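Local coordinates for putative methyltransferase (Porphyromonas gingivalis, PDB 3LL7), which is a putative methyltransferase that probably transfers methyl groups from S-adenosylmethionine to a substrate not yet identified, at residues T95-T101 with F162-Y168; M112-G118 with L139-V145; A306-A311 with S323-T327. One frame throughout, in Å; residues are numbered along the deposited sequence. Where two conformers were deposited one is given.

Contact 1 of 3, residues T95-T101 with F162-Y168; sequences TKVVDLT and FHPDYIY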
loop_
_atom_site.group_PDB
_atom_site.type_symbol
_atom_site.label_atom_id
_atom_site.label_comp_id
_atom_site.label_asym_id
_atom_site.label_seq_id
_atom_site.Cartn_x
_atom_site.Cartn_y
_atom_site.Cartn_z
ATOM N N THR A 95 -15.806 10.369 15.847
ATOM C CA THR A 95 -16.487 9.068 15.941
ATOM C C THR A 95 -15.743 8.091 16.890
ATOM O O THR A 95 -14.765 8.474 17.542
ATOM C CB THR A 95 -16.595 8.419 14.557
ATOM O OG1 THR A 95 -15.318 8.491 13.910
ATOM C CG2 THR A 95 -17.668 9.126 13.690
ATOM N N LYS A 96 -16.235 6.848 16.953
ATOM C CA LYS A 96 -15.666 5.764 17.754
ATOM C C LYS A 96 -15.099 4.689 16.830
ATOM O O LYS A 96 -15.734 4.330 15.835
ATOM C CB LYS A 96 -16.748 5.100 18.623
ATOM C CG LYS A 96 -17.375 5.967 19.718
ATOM C CD LYS A 96 -18.579 5.266 20.364
ATOM C CE LYS A 96 -19.831 5.340 19.490
ATOM N NZ LYS A 96 -21.100 5.025 20.240
ATOM N N VAL A 97 -13.916 4.167 17.160
ATOM C CA VAL A 97 -13.292 3.090 16.379
ATOM C C VAL A 97 -12.770 1.928 17.241
ATOM O O VAL A 97 -12.361 2.117 18.371
ATOM C CB VAL A 97 -12.128 3.622 15.468
ATOM C CG1 VAL A 97 -12.671 4.582 14.388
ATOM C CG2 VAL A 97 -11.055 4.295 16.307
ATOM N N VAL A 98 -12.803 0.724 16.691
ATOM C CA VAL A 98 -12.129 -0.417 17.293
ATOM C C VAL A 98 -11.142 -0.940 16.248
ATOM O O VAL A 98 -11.523 -1.145 15.105
ATOM C CB VAL A 98 -13.131 -1.544 17.688
ATOM C CG1 VAL A 98 -12.403 -2.797 18.210
ATOM C CG2 VAL A 98 -14.101 -1.047 18.752
ATOM N N ASP A 99 -9.886 -1.134 16.648
ATOM C CA ASP A 99 -8.883 -1.806 15.822
ATOM C C ASP A 99 -8.617 -3.201 16.400
ATOM O O ASP A 99 -8.035 -3.322 17.481
ATOM C CB ASP A 99 -7.607 -0.963 15.830
ATOM C CG ASP A 99 -6.499 -1.537 14.970
ATOM O OD1 ASP A 99 -6.520 -2.725 14.587
ATOM O OD2 ASP A 99 -5.580 -0.750 14.663
ATOM N N LEU A 100 -9.037 -4.232 15.668
ATOM C CA LEU A 100 -9.059 -5.617 16.144
ATOM C C LEU A 100 -7.715 -6.306 16.117
ATOM O O LEU A 100 -7.527 -7.336 16.803
ATOM C CB LEU A 100 -10.018 -6.457 15.306
ATOM C CG LEU A 100 -11.506 -6.099 15.283
ATOM C CD1 LEU A 100 -12.221 -7.121 14.404
ATOM C CD2 LEU A 100 -12.155 -6.044 16.674
ATOM N N THR A 101 -6.809 -5.818 15.282
ATOM C CA THR A 101 -5.615 -6.579 14.965
ATOM C C THR A 101 -4.355 -5.891 15.474
ATOM O O THR A 101 -3.269 -6.479 15.457
ATOM C CB THR A 101 -5.525 -6.871 13.449
ATOM O OG1 THR A 101 -5.965 -5.723 12.705
ATOM C CG2 THR A 101 -6.409 -8.072 13.091
ATOM N N PHE A 162 -19.716 -1.087 23.185
ATOM C CA PHE A 162 -19.111 0.140 22.680
ATOM C C PHE A 162 -19.863 0.660 21.463
ATOM O O PHE A 162 -20.045 1.870 21.316
ATOM C CB PHE A 162 -17.637 -0.108 22.319
ATOM C CG PHE A 162 -16.845 1.144 22.036
ATOM C CD1 PHE A 162 -16.897 2.240 22.898
ATOM C CD2 PHE A 162 -16.007 1.205 20.922
ATOM C CE1 PHE A 162 -16.140 3.390 22.643
ATOM C CE2 PHE A 162 -15.240 2.345 20.664
ATOM C CZ PHE A 162 -15.312 3.442 21.515
ATOM N N HIS A 163 -20.317 -0.269 20.621
ATOM C CA HIS A 163 -21.031 0.038 19.377
ATOM C C HIS A 163 -20.278 1.075 18.535
ATOM O O HIS A 163 -20.789 2.175 18.313
ATOM C CB HIS A 163 -22.471 0.498 19.662
ATOM C CG HIS A 163 -23.399 0.308 18.499
ATOM N ND1 HIS A 163 -23.203 0.923 17.279
ATOM C CD2 HIS A 163 -24.519 -0.443 18.366
ATOM C CE1 HIS A 163 -24.165 0.565 16.448
ATOM N NE2 HIS A 163 -24.976 -0.265 17.081
ATOM N N PRO A 164 -19.048 0.742 18.084
ATOM C CA PRO A 164 -18.239 1.735 17.371
ATOM C C PRO A 164 -18.817 2.114 16.006
ATOM O O PRO A 164 -19.595 1.349 15.417
ATOM C CB PRO A 164 -16.902 1.008 17.188
ATOM C CG PRO A 164 -17.315 -0.429 17.049
ATOM C CD PRO A 164 -18.375 -0.571 18.115
ATOM N N ASP A 165 -18.438 3.292 15.519
ATOM C CA ASP A 165 -18.819 3.721 14.174
ATOM C C ASP A 165 -18.059 2.855 13.180
ATOM O O ASP A 165 -18.609 2.447 12.162
ATOM C CB ASP A 165 -18.505 5.203 13.988
ATOM C CG ASP A 165 -19.345 6.088 14.896
ATOM O OD1 ASP A 165 -20.534 6.263 14.584
ATOM O OD2 ASP A 165 -18.825 6.616 15.909
ATOM N N TYR A 166 -16.806 2.543 13.506
ATOM C CA TYR A 166 -15.971 1.709 12.635
ATOM C C TYR A 166 -15.184 0.619 13.341
ATOM O O TYR A 166 -14.662 0.815 14.445
ATOM C CB TYR A 166 -15.000 2.564 11.832
ATOM C CG TYR A 166 -15.589 3.812 11.256
ATOM C CD1 TYR A 166 -16.148 3.816 9.976
ATOM C CD2 TYR A 166 -15.581 5.005 11.984
ATOM C CE1 TYR A 166 -16.702 4.987 9.435
ATOM C CE2 TYR A 166 -16.112 6.175 11.448
ATOM C CZ TYR A 166 -16.670 6.155 10.179
ATOM O OH TYR A 166 -17.177 7.323 9.661
ATOM N N ILE A 167 -15.139 -0.544 12.705
ATOM C CA ILE A 167 -14.291 -1.639 13.139
ATOM C C ILE A 167 -13.250 -1.881 12.044
ATOM O O ILE A 167 -13.598 -2.168 10.885
ATOM C CB ILE A 167 -15.099 -2.930 13.450
ATOM C CG1 ILE A 167 -15.991 -2.708 14.683
ATOM C CG2 ILE A 167 -14.172 -4.101 13.704
ATOM C CD1 ILE A 167 -16.983 -3.808 14.952
ATOM N N TYR A 168 -11.985 -1.754 12.426
ATOM C CA TYR A 168 -10.863 -1.915 11.502
ATOM C C TYR A 168 -10.140 -3.245 11.762
ATOM O O TYR A 168 -9.927 -3.633 12.922
ATOM C CB TYR A 168 -9.914 -0.721 11.643
ATOM C CG TYR A 168 -8.684 -0.837 10.795
ATOM C CD1 TYR A 168 -8.744 -0.655 9.410
ATOM C CD2 TYR A 168 -7.456 -1.171 11.372
ATOM C CE1 TYR A 168 -7.570 -0.774 8.622
ATOM C CE2 TYR A 168 -6.316 -1.310 10.609
ATOM C CZ TYR A 168 -6.382 -1.120 9.239
ATOM O OH TYR A 168 -5.234 -1.247 8.498
HETATM O O HOH W 1 -22.847 4.312 18.358
#

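Contact 2 of 3, residues M112-G118 with L139-V145; sequences MSKASQG and LNEGKDV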
loop_
_atom_site.group_PDB
_atom_site.type_symbol
_atom_site.label_atom_id
_atom_site.label_comp_id
_atom_site.label_asym_id
_atom_site.label_seq_id
_atom_site.Cartn_x
_atom_site.Cartn_y
_atom_site.Cartn_z
HETATM N N MSE A 112 -7.359 7.513 14.714
HETATM C CA MSE A 112 -7.539 8.442 15.823
HETATM C C MSE A 112 -7.188 9.899 15.500
HETATM O O MSE A 112 -7.441 10.783 16.321
HETATM C CB MSE A 112 -6.716 7.953 17.013
HETATM C CG MSE A 112 -7.194 6.628 17.604
HETATM SE SE MSE A 112 -9.007 6.650 18.271
HETATM C CE MSE A 112 -8.869 8.103 19.521
ATOM N N SER A 113 -6.625 10.160 14.317
ATOM C CA SER A 113 -6.477 11.547 13.829
ATOM C C SER A 113 -7.850 12.151 13.598
ATOM O O SER A 113 -7.990 13.367 13.535
ATOM C CB SER A 113 -5.637 11.642 12.548
ATOM O OG SER A 113 -6.317 11.087 11.423
ATOM N N LYS A 114 -8.861 11.291 13.468
ATOM C CA LYS A 114 -10.235 11.746 13.208
ATOM C C LYS A 114 -11.194 11.386 14.347
ATOM O O LYS A 114 -11.973 12.221 14.810
ATOM C CB LYS A 114 -10.748 11.147 11.892
ATOM C CG LYS A 114 -9.943 11.538 10.630
ATOM C CD LYS A 114 -10.216 13.012 10.171
ATOM C CE LYS A 114 -11.523 13.164 9.401
ATOM N NZ LYS A 114 -11.650 12.320 8.141
ATOM N N ALA A 115 -11.145 10.124 14.777
ATOM C CA ALA A 115 -12.027 9.599 15.812
ATOM C C ALA A 115 -11.683 10.202 17.170
ATOM O O ALA A 115 -10.537 10.574 17.407
ATOM C CB ALA A 115 -11.901 8.082 15.865
ATOM N N SER A 116 -12.674 10.300 18.050
ATOM C CA SER A 116 -12.454 10.826 19.403
ATOM C C SER A 116 -12.223 9.726 20.427
ATOM O O SER A 116 -11.615 9.965 21.469
ATOM C CB SER A 116 -13.631 11.699 19.855
ATOM O OG SER A 116 -14.867 11.005 19.709
ATOM N N GLN A 117 -12.747 8.535 20.155
ATOM C CA GLN A 117 -12.617 7.415 21.080
ATOM C C GLN A 117 -12.221 6.160 20.310
ATOM O O GLN A 117 -12.733 5.915 19.219
ATOM C CB GLN A 117 -13.933 7.167 21.827
ATOM C CG GLN A 117 -14.546 8.382 22.494
ATOM C CD GLN A 117 -15.925 8.081 23.038
ATOM O OE1 GLN A 117 -16.940 8.442 22.438
ATOM N NE2 GLN A 117 -15.970 7.377 24.155
ATOM N N GLY A 118 -11.316 5.366 20.880
ATOM C CA GLY A 118 -10.890 4.131 20.235
ATOM C C GLY A 118 -10.515 3.016 21.186
ATOM O O GLY A 118 -10.083 3.257 22.326
ATOM N N LEU A 139 -0.878 10.581 20.229
ATOM C CA LEU A 139 -2.220 11.101 20.017
ATOM C C LEU A 139 -2.254 12.595 20.290
ATOM O O LEU A 139 -1.616 13.054 21.242
ATOM C CB LEU A 139 -3.230 10.427 20.939
ATOM C CG LEU A 139 -3.559 8.935 20.850
ATOM C CD1 LEU A 139 -4.205 8.547 22.173
ATOM C CD2 LEU A 139 -4.466 8.613 19.710
ATOM N N ASN A 140 -3.012 13.331 19.465
ATOM C CA ASN A 140 -3.316 14.745 19.692
ATOM C C ASN A 140 -4.042 14.908 21.028
ATOM O O ASN A 140 -4.388 13.911 21.674
ATOM C CB ASN A 140 -4.175 15.321 18.543
ATOM C CG ASN A 140 -3.665 14.925 17.154
ATOM O OD1 ASN A 140 -2.493 14.571 16.981
ATOM N ND2 ASN A 140 -4.553 14.972 16.158
ATOM N N GLU A 141 -4.266 16.150 21.449
ATOM C CA GLU A 141 -4.973 16.400 22.702
ATOM C C GLU A 141 -6.458 16.034 22.589
ATOM O O GLU A 141 -7.055 16.124 21.508
ATOM C CB GLU A 141 -4.803 17.858 23.158
ATOM C CG GLU A 141 -4.929 18.044 24.681
ATOM C CD GLU A 141 -4.945 19.502 25.128
ATOM O OE1 GLU A 141 -5.569 20.347 24.445
ATOM O OE2 GLU A 141 -4.344 19.805 26.184
ATOM N N GLY A 142 -7.027 15.583 23.708
ATOM C CA GLY A 142 -8.462 15.326 23.823
ATOM C C GLY A 142 -8.936 14.014 23.225
ATOM O O GLY A 142 -10.072 13.929 22.740
ATOM N N LYS A 143 -8.073 13.001 23.239
ATOM C CA LYS A 143 -8.410 11.682 22.692
ATOM C C LYS A 143 -8.522 10.655 23.816
ATOM O O LYS A 143 -7.758 10.697 24.779
ATOM C CB LYS A 143 -7.350 11.203 21.686
ATOM C CG LYS A 143 -7.061 12.123 20.513
ATOM C CD LYS A 143 -8.242 12.242 19.576
ATOM C CE LYS A 143 -7.907 13.133 18.403
ATOM N NZ LYS A 143 -8.991 13.047 17.388
ATOM N N ASP A 144 -9.451 9.718 23.648
ATOM C CA ASP A 144 -9.809 8.713 24.643
ATOM C C ASP A 144 -9.534 7.305 24.091
ATOM O O ASP A 144 -10.223 6.863 23.179
ATOM C CB ASP A 144 -11.310 8.858 24.883
ATOM C CG ASP A 144 -11.763 8.285 26.195
ATOM O OD1 ASP A 144 -11.217 7.252 26.645
ATOM O OD2 ASP A 144 -12.692 8.885 26.775
ATOM N N VAL A 145 -8.534 6.597 24.620
ATOM C CA VAL A 145 -8.233 5.242 24.116
ATOM C C VAL A 145 -8.169 4.137 25.185
ATOM O O VAL A 145 -7.899 4.395 26.342
ATOM C CB VAL A 145 -6.944 5.187 23.237
ATOM C CG1 VAL A 145 -7.101 6.054 21.994
ATOM C CG2 VAL A 145 -5.708 5.586 24.034
HETATM O O HOH W 2 -4.766 11.907 17.349
HETATM O O HOH W 3 -9.256 14.909 15.218
HETATM O O HOH W 4 -12.352 11.970 23.521
#

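Contact 3 of 3, residues A306-A311 with S323-T327; sequences AFKTVA and SHLYT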
loop_
_atom_site.group_PDB
_atom_site.type_symbol
_atom_site.label_atom_id
_atom_site.label_comp_id
_atom_site.label_asym_id
_atom_site.label_seq_id
_atom_site.Cartn_x
_atom_site.Cartn_y
_atom_site.Cartn_z
ATOM N N ALA A 306 -8.646 -1.972 -14.598
ATOM C CA ALA A 306 -9.389 -1.005 -15.418
ATOM C C ALA A 306 -8.755 -0.854 -16.821
ATOM O O ALA A 306 -8.600 0.264 -17.312
ATOM C CB ALA A 306 -9.416 0.388 -14.713
ATOM N N PHE A 307 -8.428 -1.972 -17.460
ATOM C CA PHE A 307 -7.646 -1.961 -18.715
ATOM C C PHE A 307 -8.373 -1.225 -19.850
ATOM O O PHE A 307 -7.795 -0.331 -20.525
ATOM C CB PHE A 307 -7.351 -3.409 -19.134
ATOM C CG PHE A 307 -6.639 -4.249 -18.061
ATOM C CD1 PHE A 307 -5.425 -3.828 -17.490
ATOM C CD2 PHE A 307 -7.172 -5.468 -17.660
ATOM C CE1 PHE A 307 -4.762 -4.607 -16.506
ATOM C CE2 PHE A 307 -6.527 -6.267 -16.666
ATOM C CZ PHE A 307 -5.318 -5.823 -16.095
ATOM N N LYS A 308 -9.632 -1.597 -20.063
ATOM C CA LYS A 308 -10.462 -0.988 -21.092
ATOM C C LYS A 308 -11.062 0.325 -20.629
ATOM O O LYS A 308 -11.153 1.290 -21.410
ATOM C CB LYS A 308 -11.558 -1.967 -21.512
ATOM C CG LYS A 308 -10.994 -3.234 -22.122
ATOM C CD LYS A 308 -11.944 -4.416 -21.831
ATOM C CE LYS A 308 -13.260 -4.274 -22.491
ATOM N NZ LYS A 308 -14.262 -5.329 -22.005
ATOM N N THR A 309 -11.488 0.375 -19.358
ATOM C CA THR A 309 -12.162 1.577 -18.864
ATOM C C THR A 309 -11.284 2.838 -18.989
ATOM O O THR A 309 -11.781 3.904 -19.320
ATOM C CB THR A 309 -12.630 1.376 -17.413
ATOM O OG1 THR A 309 -13.476 0.207 -17.376
ATOM C CG2 THR A 309 -13.506 2.539 -16.948
ATOM N N VAL A 310 -9.993 2.713 -18.746
ATOM C CA VAL A 310 -9.127 3.890 -18.865
ATOM C C VAL A 310 -9.200 4.438 -20.302
ATOM O O VAL A 310 -9.312 5.650 -20.514
ATOM C CB VAL A 310 -7.669 3.595 -18.459
ATOM C CG1 VAL A 310 -6.752 4.830 -18.761
ATOM C CG2 VAL A 310 -7.567 3.221 -16.978
ATOM N N ALA A 311 -9.149 3.539 -21.304
ATOM C CA ALA A 311 -9.150 4.001 -22.709
ATOM C C ALA A 311 -10.500 4.677 -23.064
ATOM O O ALA A 311 -10.551 5.714 -23.751
ATOM C CB ALA A 311 -8.876 2.799 -23.643
ATOM N N SER A 323 -1.329 -5.696 -23.932
ATOM C CA SER A 323 -0.373 -4.586 -23.798
ATOM C C SER A 323 -1.046 -3.427 -23.061
ATOM O O SER A 323 -1.897 -2.720 -23.616
ATOM C CB SER A 323 0.131 -4.084 -25.175
ATOM O OG SER A 323 0.638 -5.152 -25.942
ATOM N N HIS A 324 -0.667 -3.222 -21.805
ATOM C CA HIS A 324 -1.357 -2.228 -21.021
ATOM C C HIS A 324 -0.675 -0.878 -21.202
ATOM O O HIS A 324 -0.004 -0.363 -20.301
ATOM C CB HIS A 324 -1.486 -2.690 -19.576
ATOM C CG HIS A 324 -2.155 -4.033 -19.447
ATOM N ND1 HIS A 324 -3.196 -4.417 -20.269
ATOM C CD2 HIS A 324 -1.943 -5.074 -18.601
ATOM C CE1 HIS A 324 -3.600 -5.626 -19.927
ATOM N NE2 HIS A 324 -2.859 -6.044 -18.913
ATOM N N LEU A 325 -0.815 -0.373 -22.428
ATOM C CA LEU A 325 -0.364 0.934 -22.855
ATOM C C LEU A 325 -1.402 1.503 -23.794
ATOM O O LEU A 325 -2.110 0.766 -24.495
ATOM C CB LEU A 325 0.944 0.827 -23.693
ATOM C CG LEU A 325 2.191 0.389 -22.948
ATOM C CD1 LEU A 325 3.292 0.207 -24.062
ATOM C CD2 LEU A 325 2.611 1.491 -21.941
ATOM N N TYR A 326 -1.422 2.816 -23.851
ATOM C CA TYR A 326 -2.398 3.570 -24.628
ATOM C C TYR A 326 -1.692 4.572 -25.503
ATOM O O TYR A 326 -0.545 4.954 -25.220
ATOM C CB TYR A 326 -3.379 4.300 -23.700
ATOM C CG TYR A 326 -3.980 3.374 -22.694
ATOM C CD1 TYR A 326 -5.145 2.640 -22.980
ATOM C CD2 TYR A 326 -3.355 3.190 -21.468
ATOM C CE1 TYR A 326 -5.695 1.763 -22.026
ATOM C CE2 TYR A 326 -3.881 2.317 -20.514
ATOM C CZ TYR A 326 -5.033 1.609 -20.799
ATOM O OH TYR A 326 -5.547 0.758 -19.853
ATOM N N THR A 327 -2.413 5.057 -26.519
ATOM C CA THR A 327 -1.864 6.072 -27.400
ATOM C C THR A 327 -2.981 7.001 -27.920
ATOM O O THR A 327 -4.147 6.603 -27.990
ATOM C CB THR A 327 -1.066 5.429 -28.576
ATOM O OG1 THR A 327 -0.313 6.446 -29.240
ATOM C CG2 THR A 327 -1.994 4.752 -29.585
#

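Contact 1 of 3, residues T95-T101 with F162-Y168
Four backbone hydrogen bonds tie K96, V98 and L100 to Y166 and Y168. Y168 N gives its hydrogen to V98 O at 2.8 Å, L100 N reaches Y168 O at 2.9 Å, and Y166 N to K96 O and V98 N to Y166 O complete the parallel pairing. D165 OD2 receives K96 N at 2.8 Å on the anti lone pair, a side-chain oxygen taking this N-H just before the strand pairing starts. K96 O also takes a weak bond from D165 N. Strands 96-99 and 166-173 run side by side in the parallel part of the sheet, an arrangement consistent with the Rossmann-like core of a class I methyltransferase; D99, at the C-terminal end of its strand, uses OD1 to accept T101 N in an Asx turn and also receives G102 N. The carboxylate of D99 stands at the edge of the Y168 ring, the two planes 87° apart; Y168 OH itself bonds to D107. On the face carrying V98 and I167, V98 CG2 meets F162 CD2 and P164 CG, each at 3.7 Å. An extended chi2 (171°) carries K96 CD over one face of the F162 ring, 4.1 Å from its centroid; the bend at chi3 then sends NZ toward a water that donates to H163 O. Lysine offers methylenes for the ring and an ammonium group for the water.

Contact 2 of 3, residues M112-G118 with L139-V145
The ammonium group of K143 is gripped by two carbonyls and a water: NZ donates to M112 O and to A115 O, each at 2.9 Å, and to a water that in turn donates to S113 O. The M112 carbonyl is met at a modest tilt, whereas NZ stands above the plane of the A115 carbonyl, 41° out of it. A bend at chi2 (-67°) turns the otherwise extended lysine tail toward the turn after helix 106-112, whose carbonyls suit a long cationic donor. M112 O is further served by a second water, which accepts from N140 N. Alongside the lysine, the selenomethionine M112 folds at chi2 and chi3 and brings CE to 3.7 Å from V145 CG1; its CB meets L139 CD2 at 3.6 Å. Flexible and unbranched, it can follow both hydrophobic partners. Glycine suits position 118, because a CB there would collide with M112 SE. Past the turn the backbones pair in parallel, D144 N bonding to S116 O at 3.1 Å and G118 N to D144 O at 3.0 Å. Q117 and D144 run side by side on one face of the sheet. The contact joins the starts of the two parallel strands of a beta-alpha-beta unit: strand 117-122, helix 125-138 and strand 144-149.

Contact 3 of 3, residues A306-A311 with S323-T327
Y326, F307 and H324 bury the most surface here, and they join helix to strand in two separate ways. Y326 reaches across with its phenol: OH donates to F307 O at 2.6 Å, in the carbonyl plane and on a lone pair, with a C=O...donor angle of 124°. The acceptor lies at the edge of the tyrosine ring. Tyrosine suits the place because its ring spans the gap between strand and helix, where the axes of the two short segments approach to 9.5 Å, and its hydroxyl still finds a polar partner in this buried setting. V310 places CG1 over one face of that ring, toward the rim, and crosses the tyrosine at about a right angle. A311, small enough to sit close to the ring, brings CB within 3.7 Å of Y326 CE1. Helix 307-314 and strand 323-328 both belong to the ferredoxin-like domain, where the helix packs on the mixed sheet and runs nearly parallel to this strand, with 4° between the same short axes. The second link is an offset stack of the F307 and H324 rings, centroids 4.0 Å apart and planes at 10°. The rim of the F307 ring slides over the imidazole, CD1 lying above the centre of that ring. H324 NE2 comes to 3.4 Å from F307 CE1, while ND1 is bonded to K318 NZ, which also binds S323 O. That lysine bond probably restrains the imidazole's rotation, consistent with its flat face meeting the phenylalanine; L302 from helix 299-304 touches both side chains.

Contacts 1 and 2 are neighbours in one sheet, their centres 12 Å apart. Contact 2 is nested along the chain within the loop closed by contact 1, and strand 96-99 lies between strands 117-122 and 166-173. A probable backbone bond from V97 N to Q117 O and packing of V97 on M112 link them within one parallel core, consistent with a methyltransferase domain. Contact 3 follows later in the chain, in the ferredoxin-like domain and its separate mixed sheet. Its centre is about 38 Å from that of contact 1 and about 42 Å from that of contact 2, with no touch, so the protein combines a probable catalytic core with a distinct C-terminal region.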